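PDB 3CJE: OsmC-like protein from Jannaschia sp., which probably reduces organic hydroperoxides with a pair of cysteine thiols, as other members of the OsmC/Ohr family do. Local coordinates for residues A[14-19]-A[97-102]; A[71-76]-A[140-145]; A[27-32]-A[45-50]; A[85-90]-A[129-134]. All coordinates share one frame; numbering follows the deposited sequence.

Interaction 2 brings together Cys73 and Cys142, which probably correspond to the reactive cysteine pair of the OsmC family. The other three lie around it. Interactions 1 and 3 belong to one antiparallel sheet, through the adjacent strands 13-24 and 28-37, and Cys19 SG lies 3.8 Å from Leu31 CB. Both touch interaction 2: Cys19 CB is 3.5 Å from Thr71 OG1, and selenomethionine Met75 CE is 3.3 Å from Asn29 OD1. Interaction 4 shares helix 128-141 with interaction 2 but does not touch it; their centres are about 16 Å apart. It is farthest from interaction 1, about 29 Å between centres. All four contacts reach the second subunit.

Interaction 1 of 4, residues A[14-19]-A[97-102]; sequences EVVFTC and RVVWDW
Val15 and Trp100 form an antiparallel hydrogen-bonded pair, and Phe17 and Val98 form the next. Both N-H groups and both carbonyls of each pair are used. Trp100 N gives a nearly straight bond to Val15 O (2.9 Å, 174°). In return, Val15 N reaches Trp100 O at 2.9 Å. Val15 O also receives a CA-H...O contact from Val99 CA, at 3.4 Å.

On the face with Val16 and Val99, a water joins the ends of two long side chains. It donates to Glu14 OE1 (2.6 Å) and accepts from Arg97 NH2 (2.9 Å) in the guanidinium plane. The Glu14 carboxylate also makes salt bridges to Lys37 and Lys114. Val99 fits beneath this bridge. Its CG1 touches Glu14 CD at 3.6 Å, and its CG2 lies over one guanidinium face.

On the other face Phe17 CD1 meets Trp100 CZ3 at 4.0 Å. Trp100 NE1 is satisfied by Thr147 OG1 of the second subunit.

The pairing joins strands 13-24 and 93-105 in the middle of the five-stranded sheet. Strand 28-37 flanks one side and strand 108-121 the other, while helix 62-81 packs on Phe17 and Trp100 through Leu63.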
loop_
_atom_site.group_PDB
_atom_site.type_symbol
_atom_site.label_atom_id
_atom_site.label_comp_id
_atom_site.label_asym_id
_atom_site.label_seq_id
_atom_site.Cartn_x
_atom_site.Cartn_y
_atom_site.Cartn_z
ATOM N N GLU A 14 -15.441 -2.762 -11.484
ATOM C CA GLU A 14 -14.439 -1.928 -10.837
ATOM C C GLU A 14 -14.519 -1.938 -9.321
ATOM O O GLU A 14 -15.605 -2.005 -8.719
ATOM C CB GLU A 14 -14.588 -0.479 -11.297
ATOM C CG GLU A 14 -14.238 -0.257 -12.744
ATOM C CD GLU A 14 -14.301 1.214 -13.165
ATOM O OE1 GLU A 14 -14.900 2.052 -12.429
ATOM O OE2 GLU A 14 -13.721 1.480 -14.227
ATOM N N VAL A 15 -13.349 -1.757 -8.717
ATOM C CA VAL A 15 -13.212 -1.411 -7.323
ATOM C C VAL A 15 -12.549 -0.033 -7.327
ATOM O O VAL A 15 -11.544 0.160 -8.013
ATOM C CB VAL A 15 -12.384 -2.458 -6.500
ATOM C CG1 VAL A 15 -12.092 -1.891 -5.072
ATOM C CG2 VAL A 15 -13.106 -3.824 -6.453
ATOM N N VAL A 16 -13.135 0.939 -6.621
ATOM C CA VAL A 16 -12.684 2.345 -6.668
ATOM C C VAL A 16 -12.558 2.816 -5.239
ATOM O O VAL A 16 -13.497 2.728 -4.476
ATOM C CB VAL A 16 -13.655 3.289 -7.432
ATOM C CG1 VAL A 16 -13.151 4.711 -7.406
ATOM C CG2 VAL A 16 -13.866 2.783 -8.880
ATOM N N PHE A 17 -11.369 3.306 -4.893
ATOM C CA PHE A 17 -11.137 3.982 -3.627
ATOM C C PHE A 17 -10.647 5.395 -3.884
ATOM O O PHE A 17 -9.933 5.669 -4.855
ATOM C CB PHE A 17 -10.079 3.257 -2.786
ATOM C CG PHE A 17 -10.608 2.098 -1.989
ATOM C CD1 PHE A 17 -10.944 0.914 -2.599
ATOM C CD2 PHE A 17 -10.795 2.195 -0.611
ATOM C CE1 PHE A 17 -11.434 -0.174 -1.837
ATOM C CE2 PHE A 17 -11.274 1.078 0.137
ATOM C CZ PHE A 17 -11.584 -0.066 -0.479
ATOM N N THR A 18 -11.035 6.275 -2.976
ATOM C CA THR A 18 -10.483 7.609 -2.923
ATOM C C THR A 18 -9.907 7.919 -1.544
ATOM O O THR A 18 -10.264 7.294 -0.549
ATOM C CB THR A 18 -11.533 8.656 -3.254
ATOM O OG1 THR A 18 -12.615 8.646 -2.292
ATOM C CG2 THR A 18 -12.098 8.423 -4.678
ATOM N N CYS A 19 -9.054 8.930 -1.501
ATOM C CA CYS A 19 -8.498 9.401 -0.234
ATOM C C CYS A 19 -8.299 10.880 -0.350
ATOM O O CYS A 19 -7.687 11.340 -1.314
ATOM C CB CYS A 19 -7.186 8.727 0.034
ATOM S SG CYS A 19 -6.453 9.171 1.642
ATOM N N ARG A 97 -7.229 8.939 -6.201
ATOM C CA ARG A 97 -8.255 8.021 -6.663
ATOM C C ARG A 97 -7.573 6.864 -7.345
ATOM O O ARG A 97 -6.707 7.058 -8.225
ATOM C CB ARG A 97 -9.224 8.697 -7.640
ATOM C CG ARG A 97 -10.309 7.774 -8.128
ATOM C CD ARG A 97 -11.311 8.590 -8.939
ATOM N NE ARG A 97 -12.397 7.798 -9.459
ATOM C CZ ARG A 97 -12.429 7.268 -10.673
ATOM N NH1 ARG A 97 -11.413 7.416 -11.535
ATOM N NH2 ARG A 97 -13.499 6.568 -11.026
ATOM N N VAL A 98 -7.893 5.656 -6.910
ATOM C CA VAL A 98 -7.333 4.453 -7.495
ATOM C C VAL A 98 -8.486 3.538 -7.947
ATOM O O VAL A 98 -9.443 3.325 -7.207
ATOM C CB VAL A 98 -6.385 3.703 -6.533
ATOM C CG1 VAL A 98 -5.725 2.495 -7.243
ATOM C CG2 VAL A 98 -5.290 4.665 -5.986
ATOM N N VAL A 99 -8.370 3.006 -9.152
ATOM C CA VAL A 99 -9.350 2.134 -9.769
ATOM C C VAL A 99 -8.658 0.825 -10.133
ATOM O O VAL A 99 -7.610 0.821 -10.776
ATOM C CB VAL A 99 -9.999 2.730 -11.032
ATOM C CG1 VAL A 99 -11.081 1.779 -11.574
ATOM C CG2 VAL A 99 -10.546 4.124 -10.710
ATOM N N TRP A 100 -9.282 -0.282 -9.725
ATOM C CA TRP A 100 -8.909 -1.613 -10.135
ATOM C C TRP A 100 -10.086 -2.275 -10.826
ATOM O O TRP A 100 -11.213 -1.842 -10.691
ATOM C CB TRP A 100 -8.566 -2.498 -8.928
ATOM C CG TRP A 100 -7.389 -2.099 -8.079
ATOM C CD1 TRP A 100 -6.091 -2.531 -8.222
ATOM C CD2 TRP A 100 -7.397 -1.228 -6.960
ATOM N NE1 TRP A 100 -5.301 -1.978 -7.247
ATOM C CE2 TRP A 100 -6.056 -1.154 -6.468
ATOM C CE3 TRP A 100 -8.393 -0.459 -6.317
ATOM C CZ2 TRP A 100 -5.719 -0.425 -5.324
ATOM C CZ3 TRP A 100 -8.042 0.310 -5.229
ATOM C CH2 TRP A 100 -6.709 0.320 -4.723
ATOM N N ASP A 101 -9.821 -3.380 -11.494
ATOM C CA ASP A 101 -10.920 -4.172 -12.010
ATOM C C ASP A 101 -10.690 -5.642 -11.791
ATOM O O ASP A 101 -9.563 -6.097 -11.558
ATOM C CB ASP A 101 -11.172 -3.866 -13.467
ATOM C CG ASP A 101 -9.911 -3.958 -14.313
ATOM O OD1 ASP A 101 -9.086 -4.834 -14.034
ATOM O OD2 ASP A 101 -9.761 -3.165 -15.264
ATOM N N TRP A 102 -11.797 -6.371 -11.830
ATOM C CA TRP A 102 -11.759 -7.814 -11.686
ATOM C C TRP A 102 -12.491 -8.506 -12.821
ATOM O O TRP A 102 -13.365 -7.910 -13.486
ATOM C CB TRP A 102 -12.285 -8.264 -10.307
ATOM C CG TRP A 102 -13.818 -8.491 -10.203
ATOM C CD1 TRP A 102 -14.523 -9.630 -10.537
ATOM C CD2 TRP A 102 -14.773 -7.561 -9.698
ATOM N NE1 TRP A 102 -15.858 -9.438 -10.284
ATOM C CE2 TRP A 102 -16.030 -8.172 -9.776
ATOM C CE3 TRP A 102 -14.678 -6.250 -9.216
ATOM C CZ2 TRP A 102 -17.202 -7.505 -9.384
ATOM C CZ3 TRP A 102 -15.829 -5.592 -8.807
ATOM C CH2 TRP A 102 -17.076 -6.226 -8.894
HETATM O O HOH W 1 -14.760 4.656 -12.770
#

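Interaction 2 of 4, residues A[71-76]-A[140-145]; sequences TGCVMT and KGCFLE
Cys73 and Cys142 meet sulfur to sulfur. They probably correspond to the reactive cysteine pair of OsmC-fold proteins, one on helix 62-81 and one at the N-cap of helix 143-148. Cys73 SG and Cys142 SG are 3.1 Å apart, a close contact but too far for a disulfide. Both sulfurs stand anti to their own backbone N (chi1 -164° and 174°). Cys142 SG also lies 3.5 Å from Cys73 CB.

Two apolar contacts flank the pair. Leu144 CD1 packs on Cys73 CB at 4.0 Å. Val74 CG2 lies 4.1 Å from Cys142 SG. Leu144 also packs on Leu63 of the second subunit, which places the pair beside the dimer interface.

No hydrogen bond crosses between the two segments. Glu145 N donates to Cys142 SG at 3.4 Å (163°), a capping bond that ties this sulfur to the first turn of its helix. The Glu145 side chain bends at chi2 and crosses Val74 obliquely; its OE2 is hydrogen-bonded to His156 NE2 of the second subunit. The same OE2 lies against a methyl, 3.3 Å from Val74 CG2.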
loop_
_atom_site.group_PDB
_atom_site.type_symbol
_atom_site.label_atom_id
_atom_site.label_comp_id
_atom_site.label_asym_id
_atom_site.label_seq_id
_atom_site.Cartn_x
_atom_site.Cartn_y
_atom_site.Cartn_z
ATOM N N THR A 71 -1.220 7.945 -0.209
ATOM C CA THR A 71 -1.524 9.379 -0.048
ATOM C C THR A 71 -0.599 9.984 1.018
ATOM O O THR A 71 -0.019 11.067 0.825
ATOM C CB THR A 71 -3.004 9.585 0.286
ATOM O OG1 THR A 71 -3.796 8.883 -0.703
ATOM C CG2 THR A 71 -3.373 11.063 0.302
ATOM N N GLY A 72 -0.456 9.295 2.145
ATOM C CA GLY A 72 0.400 9.737 3.234
ATOM C C GLY A 72 1.865 9.817 2.843
ATOM O O GLY A 72 2.563 10.725 3.262
ATOM N N CYS A 73 2.309 8.876 2.019
ATOM C CA CYS A 73 3.719 8.840 1.547
ATOM C C CYS A 73 4.006 10.093 0.698
ATOM O O CYS A 73 4.960 10.837 0.947
ATOM C CB CYS A 73 4.003 7.558 0.793
ATOM S SG CYS A 73 5.836 7.275 0.626
ATOM N N VAL A 74 3.121 10.378 -0.249
ATOM C CA VAL A 74 3.253 11.545 -1.119
ATOM C C VAL A 74 3.272 12.818 -0.289
ATOM O O VAL A 74 4.134 13.682 -0.430
ATOM C CB VAL A 74 2.102 11.597 -2.159
ATOM C CG1 VAL A 74 2.049 12.966 -2.887
ATOM C CG2 VAL A 74 2.288 10.448 -3.185
HETATM N N MSE A 75 2.304 12.934 0.625
HETATM C CA MSE A 75 2.201 14.113 1.492
HETATM C C MSE A 75 3.436 14.306 2.353
HETATM O O MSE A 75 3.927 15.432 2.504
HETATM C CB MSE A 75 0.933 14.000 2.356
HETATM C CG MSE A 75 -0.303 14.120 1.574
HETATM SE SE MSE A 75 -1.861 13.894 2.710
HETATM C CE MSE A 75 -1.780 15.641 3.553
ATOM N N THR A 76 3.945 13.213 2.918
ATOM C CA THR A 76 5.130 13.277 3.742
ATOM C C THR A 76 6.321 13.839 2.964
ATOM O O THR A 76 7.044 14.703 3.467
ATOM C CB THR A 76 5.426 11.902 4.384
ATOM O OG1 THR A 76 4.337 11.582 5.271
ATOM C CG2 THR A 76 6.731 11.946 5.185
ATOM N N LYS A 140 9.826 11.190 -6.652
ATOM C CA LYS A 140 11.048 10.334 -6.675
ATOM C C LYS A 140 11.477 9.939 -5.273
ATOM O O LYS A 140 12.118 8.909 -5.072
ATOM C CB LYS A 140 12.158 11.060 -7.401
ATOM C CG LYS A 140 11.870 11.261 -8.876
ATOM C CD LYS A 140 13.022 11.975 -9.561
ATOM C CE LYS A 140 12.708 12.439 -11.009
ATOM N NZ LYS A 140 12.990 13.926 -11.254
ATOM N N GLY A 141 11.152 10.762 -4.292
ATOM C CA GLY A 141 11.400 10.467 -2.875
ATOM C C GLY A 141 10.384 9.489 -2.263
ATOM O O GLY A 141 10.598 8.900 -1.202
ATOM N N CYS A 142 9.227 9.355 -2.898
ATOM C CA CYS A 142 8.168 8.584 -2.324
ATOM C C CYS A 142 8.426 7.120 -2.667
ATOM O O CYS A 142 8.313 6.710 -3.825
ATOM C CB CYS A 142 6.834 9.032 -2.902
ATOM S SG CYS A 142 5.453 7.988 -2.370
ATOM N N PHE A 143 8.802 6.352 -1.644
ATOM C CA PHE A 143 9.025 4.920 -1.790
ATOM C C PHE A 143 7.923 4.187 -2.545
ATOM O O PHE A 143 8.197 3.344 -3.400
ATOM C CB PHE A 143 9.202 4.276 -0.407
ATOM C CG PHE A 143 10.436 4.743 0.338
ATOM C CD1 PHE A 143 11.660 4.166 0.071
ATOM C CD2 PHE A 143 10.380 5.853 1.184
ATOM C CE1 PHE A 143 12.853 4.590 0.714
ATOM C CE2 PHE A 143 11.579 6.271 1.831
ATOM C CZ PHE A 143 12.776 5.653 1.578
ATOM N N LEU A 144 6.674 4.489 -2.207
ATOM C CA LEU A 144 5.542 3.811 -2.815
ATOM C C LEU A 144 5.298 4.191 -4.260
ATOM O O LEU A 144 4.995 3.323 -5.090
ATOM C CB LEU A 144 4.297 4.035 -1.951
ATOM C CG LEU A 144 4.417 3.558 -0.529
ATOM C CD1 LEU A 144 3.039 3.761 0.149
ATOM C CD2 LEU A 144 4.877 2.072 -0.461
ATOM N N GLU A 145 5.465 5.468 -4.610
ATOM C CA GLU A 145 5.368 5.869 -6.002
ATOM C C GLU A 145 6.418 5.188 -6.853
ATOM O O GLU A 145 6.127 4.708 -7.959
ATOM C CB GLU A 145 5.539 7.363 -6.166
ATOM C CG GLU A 145 4.337 8.160 -5.701
ATOM C CD GLU A 145 3.849 9.135 -6.753
ATOM O OE1 GLU A 145 4.278 9.039 -7.920
ATOM O OE2 GLU A 145 3.048 10.014 -6.371
#

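Interaction 3 of 4, residues A[27-32]-A[45-50]; sequences MRNELD and LATDEG. With PO4 (phosphate ion), chain B.
Leu31 and Thr47 pack together in the beta hairpin of strands 28-37 and 41-47, and selenomethionine Met27 meets Asp48 and Glu49. Leu31, Thr47 and Met27 have the most surface buried by the contact.

Leu31 pairs with Leu45. Leu31 N bonds to Leu45 O at 2.8 Å, and Leu45 N bonds back to Leu31 O. The Leu31 side chain crosses that of Thr47 at about a right angle, with CD1 on Thr47 CG2 at 3.7 Å.

Thr47 pairs with Asn29 by two backbone bonds; Asn29 N reaches Thr47 O at 2.9 Å. The Thr47 OG1 stands between the backbone N and the carbonyl carbon (chi1 63°) and touches Asn29 CB. Asn29 OD1 is held by Arg79.

At Met27, a water donates to the backbone O and is hydrogen-bonded to Thr47 OG1. Met27 CB rests on Asp48 OD1 at 3.7 Å, and Met27 N donates to O3 of a phosphate at 2.8 Å. The phosphate, probably from the crystallisation liquor, also binds Lys26 N.

On the opposite face of the hairpin, Ala46 CB lies over one face of the Arg28 guanidinium, toward its rim. A second water accepts from Arg28 NH1 (2.7 Å) and donates to Asp48 OD2 (2.6 Å).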
loop_
_atom_site.group_PDB
_atom_site.type_symbol
_atom_site.label_atom_id
_atom_site.label_comp_id
_atom_site.label_asym_id
_atom_site.label_seq_id
_atom_site.Cartn_x
_atom_site.Cartn_y
_atom_site.Cartn_z
HETATM N N MSE A 27 3.867 16.730 11.167
HETATM C CA MSE A 27 4.010 15.708 10.115
HETATM C C MSE A 27 2.796 14.777 9.998
HETATM O O MSE A 27 2.847 13.790 9.258
HETATM C CB MSE A 27 5.304 14.875 10.300
HETATM C CG MSE A 27 6.631 15.608 9.961
HETATM SE SE MSE A 27 6.761 16.343 8.179
HETATM C CE MSE A 27 7.544 14.821 7.260
ATOM N N ARG A 28 1.716 15.078 10.715
ATOM C CA ARG A 28 0.557 14.208 10.735
ATOM C C ARG A 28 -0.322 14.484 9.535
ATOM O O ARG A 28 -0.657 15.631 9.227
ATOM C CB ARG A 28 -0.243 14.417 12.020
ATOM C CG ARG A 28 -1.503 13.566 12.084
ATOM C CD ARG A 28 -2.134 13.649 13.458
ATOM N NE ARG A 28 -3.479 13.074 13.455
ATOM C CZ ARG A 28 -3.788 11.843 13.859
ATOM N NH1 ARG A 28 -2.874 11.035 14.322
ATOM N NH2 ARG A 28 -5.052 11.433 13.812
ATOM N N ASN A 29 -0.779 13.405 8.897
ATOM C CA ASN A 29 -1.673 13.509 7.771
ATOM C C ASN A 29 -2.974 12.816 8.111
ATOM O O ASN A 29 -2.955 11.643 8.484
ATOM C CB ASN A 29 -1.035 12.866 6.550
ATOM C CG ASN A 29 0.215 13.569 6.128
ATOM O OD1 ASN A 29 0.249 14.799 6.079
ATOM N ND2 ASN A 29 1.260 12.792 5.879
ATOM N N GLU A 30 -4.093 13.521 7.978
ATOM C CA GLU A 30 -5.388 12.934 8.276
ATOM C C GLU A 30 -6.063 12.535 6.970
ATOM O O GLU A 30 -6.345 13.395 6.135
ATOM C CB GLU A 30 -6.215 13.924 9.084
ATOM C CG GLU A 30 -5.654 14.076 10.495
ATOM C CD GLU A 30 -6.424 15.054 11.392
ATOM O OE1 GLU A 30 -7.269 15.820 10.885
ATOM O OE2 GLU A 30 -6.157 15.056 12.625
ATOM N N LEU A 31 -6.280 11.222 6.820
ATOM C CA LEU A 31 -6.597 10.582 5.578
ATOM C C LEU A 31 -8.040 10.089 5.608
ATOM O O LEU A 31 -8.325 9.115 6.267
ATOM C CB LEU A 31 -5.633 9.416 5.359
ATOM C CG LEU A 31 -4.156 9.833 5.400
ATOM C CD1 LEU A 31 -3.198 8.702 5.625
ATOM C CD2 LEU A 31 -3.838 10.687 4.140
ATOM N N ASP A 32 -8.909 10.770 4.870
ATOM C CA ASP A 32 -10.311 10.421 4.741
ATOM C C ASP A 32 -10.454 9.498 3.534
ATOM O O ASP A 32 -10.497 9.942 2.392
ATOM C CB ASP A 32 -11.136 11.691 4.533
ATOM C CG ASP A 32 -12.621 11.430 4.301
ATOM O OD1 ASP A 32 -13.149 10.271 4.495
ATOM O OD2 ASP A 32 -13.264 12.445 3.878
ATOM N N LEU A 45 -8.394 7.537 8.645
ATOM C CA LEU A 45 -7.075 7.017 8.955
ATOM C C LEU A 45 -6.078 8.168 9.063
ATOM O O LEU A 45 -6.430 9.339 8.846
ATOM C CB LEU A 45 -6.651 5.997 7.899
ATOM C CG LEU A 45 -7.632 4.852 7.643
ATOM C CD1 LEU A 45 -7.102 3.953 6.453
ATOM C CD2 LEU A 45 -7.879 4.064 8.902
ATOM N N ALA A 46 -4.846 7.834 9.421
ATOM C CA ALA A 46 -3.841 8.861 9.620
ATOM C C ALA A 46 -2.466 8.241 9.534
ATOM O O ALA A 46 -2.295 7.045 9.761
ATOM C CB ALA A 46 -4.052 9.568 10.947
ATOM N N THR A 47 -1.507 9.063 9.183
ATOM C CA THR A 47 -0.079 8.694 9.286
ATOM C C THR A 47 0.651 9.807 10.025
ATOM O O THR A 47 0.173 10.947 10.107
ATOM C CB THR A 47 0.595 8.466 7.912
ATOM O OG1 THR A 47 0.580 9.692 7.132
ATOM C CG2 THR A 47 -0.092 7.359 7.103
ATOM N N ASP A 48 1.824 9.483 10.554
ATOM C CA ASP A 48 2.643 10.477 11.241
ATOM C C ASP A 48 4.084 9.995 11.234
ATOM O O ASP A 48 4.338 8.825 10.954
ATOM C CB ASP A 48 2.138 10.674 12.656
ATOM C CG ASP A 48 2.430 12.079 13.222
ATOM O OD1 ASP A 48 3.261 12.834 12.654
ATOM O OD2 ASP A 48 1.764 12.368 14.226
ATOM N N GLU A 49 4.977 10.930 11.523
ATOM C CA GLU A 49 6.410 10.708 11.709
ATOM C C GLU A 49 6.889 11.520 12.927
ATOM O O GLU A 49 6.463 12.672 13.126
ATOM C CB GLU A 49 7.164 11.196 10.478
ATOM C CG GLU A 49 8.153 10.173 9.929
ATOM C CD GLU A 49 8.107 10.108 8.428
ATOM O OE1 GLU A 49 8.663 11.043 7.815
ATOM O OE2 GLU A 49 7.497 9.148 7.872
ATOM N N GLY A 50 7.802 10.913 13.691
ATOM C CA GLY A 50 8.278 11.410 15.014
ATOM C C GLY A 50 8.326 10.237 16.015
ATOM O O GLY A 50 7.931 9.096 15.689
HETATM P P PO4 B . 2.686 15.681 14.886
HETATM O O1 PO4 B . 2.182 17.107 14.988
HETATM O O2 PO4 B . 3.896 15.510 15.784
HETATM O O3 PO4 B . 3.222 15.415 13.496
HETATM O O4 PO4 B . 1.545 14.760 15.325
HETATM O O HOH W 2 2.923 11.160 7.995
HETATM O O HOH W 3 -0.308 11.037 15.169
#

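Interaction 4 of 4, residues A[85-90]-A[129-134]; sequences LKVTVT and EAQQAL
Leu85 reaches the helix of residues 129-134 with one methyl. Leu85 CD1 stands anti to its own CA (chi2 -180°) and comes to 3.9 Å from Leu134 CA. The same CD1 touches Leu134 CD1 at 4.1 Å. Leu85 also packs on Pro107 of the second subunit. The Leu85 carbonyl is linked to the helix by a water, which donates to Leu85 O (2.8 Å) and to Ala130 O (2.9 Å). Ala130 O also accepts the helical bond from Leu134 N.

Lys86 has left-handed backbone angles, and the chain turns there. Val87 then faces the helix and fits between Ala130 and Leu134. Its CG2 meets Ala130 O at 3.4 Å and Ala130 CB at 3.9 Å. Its CG1 packs on Leu134 CD2, also at 3.9 Å. No direct hydrogen bond crosses the contact.

Thr88 N is bonded to Asp126 OD2. Val89 points to one flank of the helix and brings CG2 to Leu134 CD2, at 3.9 Å. One Leu134 methyl thus serves two valines, while the other meets Leu85.

The contact packs the loop between helix 62-81 and strand 93-105 on helix 128-141. Leu134 also touches Ile78 and Phe81 of helix 62-81, so this side chain of helix 128-141 meets both the loop and helix 62-81.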
loop_
_atom_site.group_PDB
_atom_site.type_symbol
_atom_site.label_atom_id
_atom_site.label_comp_id
_atom_site.label_asym_id
_atom_site.label_seq_id
_atom_site.Cartn_x
_atom_site.Cartn_y
_atom_site.Cartn_z
ATOM N N LEU A 85 13.440 22.967 -0.946
ATOM C CA LEU A 85 13.255 23.382 -2.349
ATOM C C LEU A 85 12.589 24.782 -2.501
ATOM O O LEU A 85 12.120 25.159 -3.599
ATOM C CB LEU A 85 12.472 22.280 -3.089
ATOM C CG LEU A 85 13.192 20.899 -3.101
ATOM C CD1 LEU A 85 12.320 19.890 -3.869
ATOM C CD2 LEU A 85 14.629 20.987 -3.681
ATOM N N LYS A 86 12.577 25.537 -1.404
ATOM C CA LYS A 86 12.194 26.939 -1.373
ATOM C C LYS A 86 10.728 27.186 -1.692
ATOM O O LYS A 86 10.368 28.245 -2.237
ATOM C CB LYS A 86 13.076 27.759 -2.310
ATOM C CG LYS A 86 14.550 27.545 -2.160
ATOM C CD LYS A 86 15.028 27.944 -0.830
ATOM C CE LYS A 86 16.567 27.851 -0.800
ATOM N NZ LYS A 86 17.171 28.784 -1.783
ATOM N N VAL A 87 9.869 26.242 -1.318
ATOM C CA VAL A 87 8.443 26.363 -1.526
ATOM C C VAL A 87 7.728 26.461 -0.186
ATOM O O VAL A 87 7.950 25.643 0.707
ATOM C CB VAL A 87 7.890 25.206 -2.374
ATOM C CG1 VAL A 87 6.352 25.294 -2.527
ATOM C CG2 VAL A 87 8.611 25.136 -3.748
ATOM N N THR A 88 6.881 27.473 -0.060
ATOM C CA THR A 88 5.959 27.599 1.064
ATOM C C THR A 88 4.658 26.906 0.727
ATOM O O THR A 88 4.012 27.188 -0.296
ATOM C CB THR A 88 5.715 29.084 1.393
ATOM O OG1 THR A 88 6.971 29.727 1.705
ATOM C CG2 THR A 88 4.690 29.241 2.543
ATOM N N VAL A 89 4.278 25.980 1.592
ATOM C CA VAL A 89 3.040 25.174 1.462
ATOM C C VAL A 89 2.192 25.439 2.683
ATOM O O VAL A 89 2.709 25.438 3.801
ATOM C CB VAL A 89 3.386 23.655 1.377
ATOM C CG1 VAL A 89 2.113 22.777 1.375
ATOM C CG2 VAL A 89 4.250 23.351 0.145
ATOM N N THR A 90 0.897 25.669 2.479
ATOM C CA THR A 90 -0.038 25.928 3.583
ATOM C C THR A 90 -1.247 25.012 3.412
ATOM O O THR A 90 -1.732 24.848 2.304
ATOM C CB THR A 90 -0.485 27.410 3.602
ATOM O OG1 THR A 90 0.671 28.270 3.625
ATOM C CG2 THR A 90 -1.370 27.711 4.814
ATOM N N GLU A 129 6.537 26.789 -11.411
ATOM C CA GLU A 129 7.748 25.981 -11.728
ATOM C C GLU A 129 8.403 25.404 -10.461
ATOM O O GLU A 129 8.925 24.276 -10.450
ATOM C CB GLU A 129 8.823 26.812 -12.463
ATOM C CG GLU A 129 8.329 27.711 -13.572
ATOM C CD GLU A 129 7.916 29.063 -13.050
ATOM O OE1 GLU A 129 8.798 29.960 -12.925
ATOM O OE2 GLU A 129 6.717 29.206 -12.774
ATOM N N ALA A 130 8.399 26.207 -9.405
ATOM C CA ALA A 130 8.964 25.795 -8.108
ATOM C C ALA A 130 8.102 24.696 -7.462
ATOM O O ALA A 130 8.602 23.725 -6.845
ATOM C CB ALA A 130 9.114 27.013 -7.148
ATOM N N GLN A 131 6.781 24.874 -7.589
ATOM C CA GLN A 131 5.813 23.905 -7.072
ATOM C C GLN A 131 5.925 22.583 -7.827
ATOM O O GLN A 131 5.891 21.497 -7.251
ATOM C CB GLN A 131 4.416 24.471 -7.199
ATOM C CG GLN A 131 4.169 25.712 -6.305
ATOM C CD GLN A 131 2.800 26.271 -6.527
ATOM O OE1 GLN A 131 1.810 25.548 -6.450
ATOM N NE2 GLN A 131 2.731 27.547 -6.888
ATOM N N GLN A 132 6.059 22.664 -9.147
ATOM C CA GLN A 132 6.273 21.463 -9.951
ATOM C C GLN A 132 7.583 20.745 -9.575
ATOM O O GLN A 132 7.598 19.496 -9.518
ATOM C CB GLN A 132 6.244 21.823 -11.428
ATOM C CG GLN A 132 4.829 22.183 -11.899
ATOM C CD GLN A 132 4.829 22.602 -13.346
ATOM O OE1 GLN A 132 5.694 23.372 -13.783
ATOM N NE2 GLN A 132 3.868 22.076 -14.106
ATOM N N ALA A 133 8.651 21.488 -9.302
ATOM C CA ALA A 133 9.947 20.890 -8.899
ATOM C C ALA A 133 9.744 20.103 -7.603
ATOM O O ALA A 133 10.269 18.993 -7.443
ATOM C CB ALA A 133 10.990 21.944 -8.691
ATOM N N LEU A 134 8.975 20.690 -6.691
ATOM C CA LEU A 134 8.694 20.033 -5.382
ATOM C C LEU A 134 7.903 18.751 -5.613
ATOM O O LEU A 134 8.210 17.695 -5.033
ATOM C CB LEU A 134 7.922 20.964 -4.477
ATOM C CG LEU A 134 7.427 20.378 -3.150
ATOM C CD1 LEU A 134 8.580 19.802 -2.293
ATOM C CD2 LEU A 134 6.634 21.428 -2.349
HETATM O O HOH W 4 11.346 24.254 -6.081
#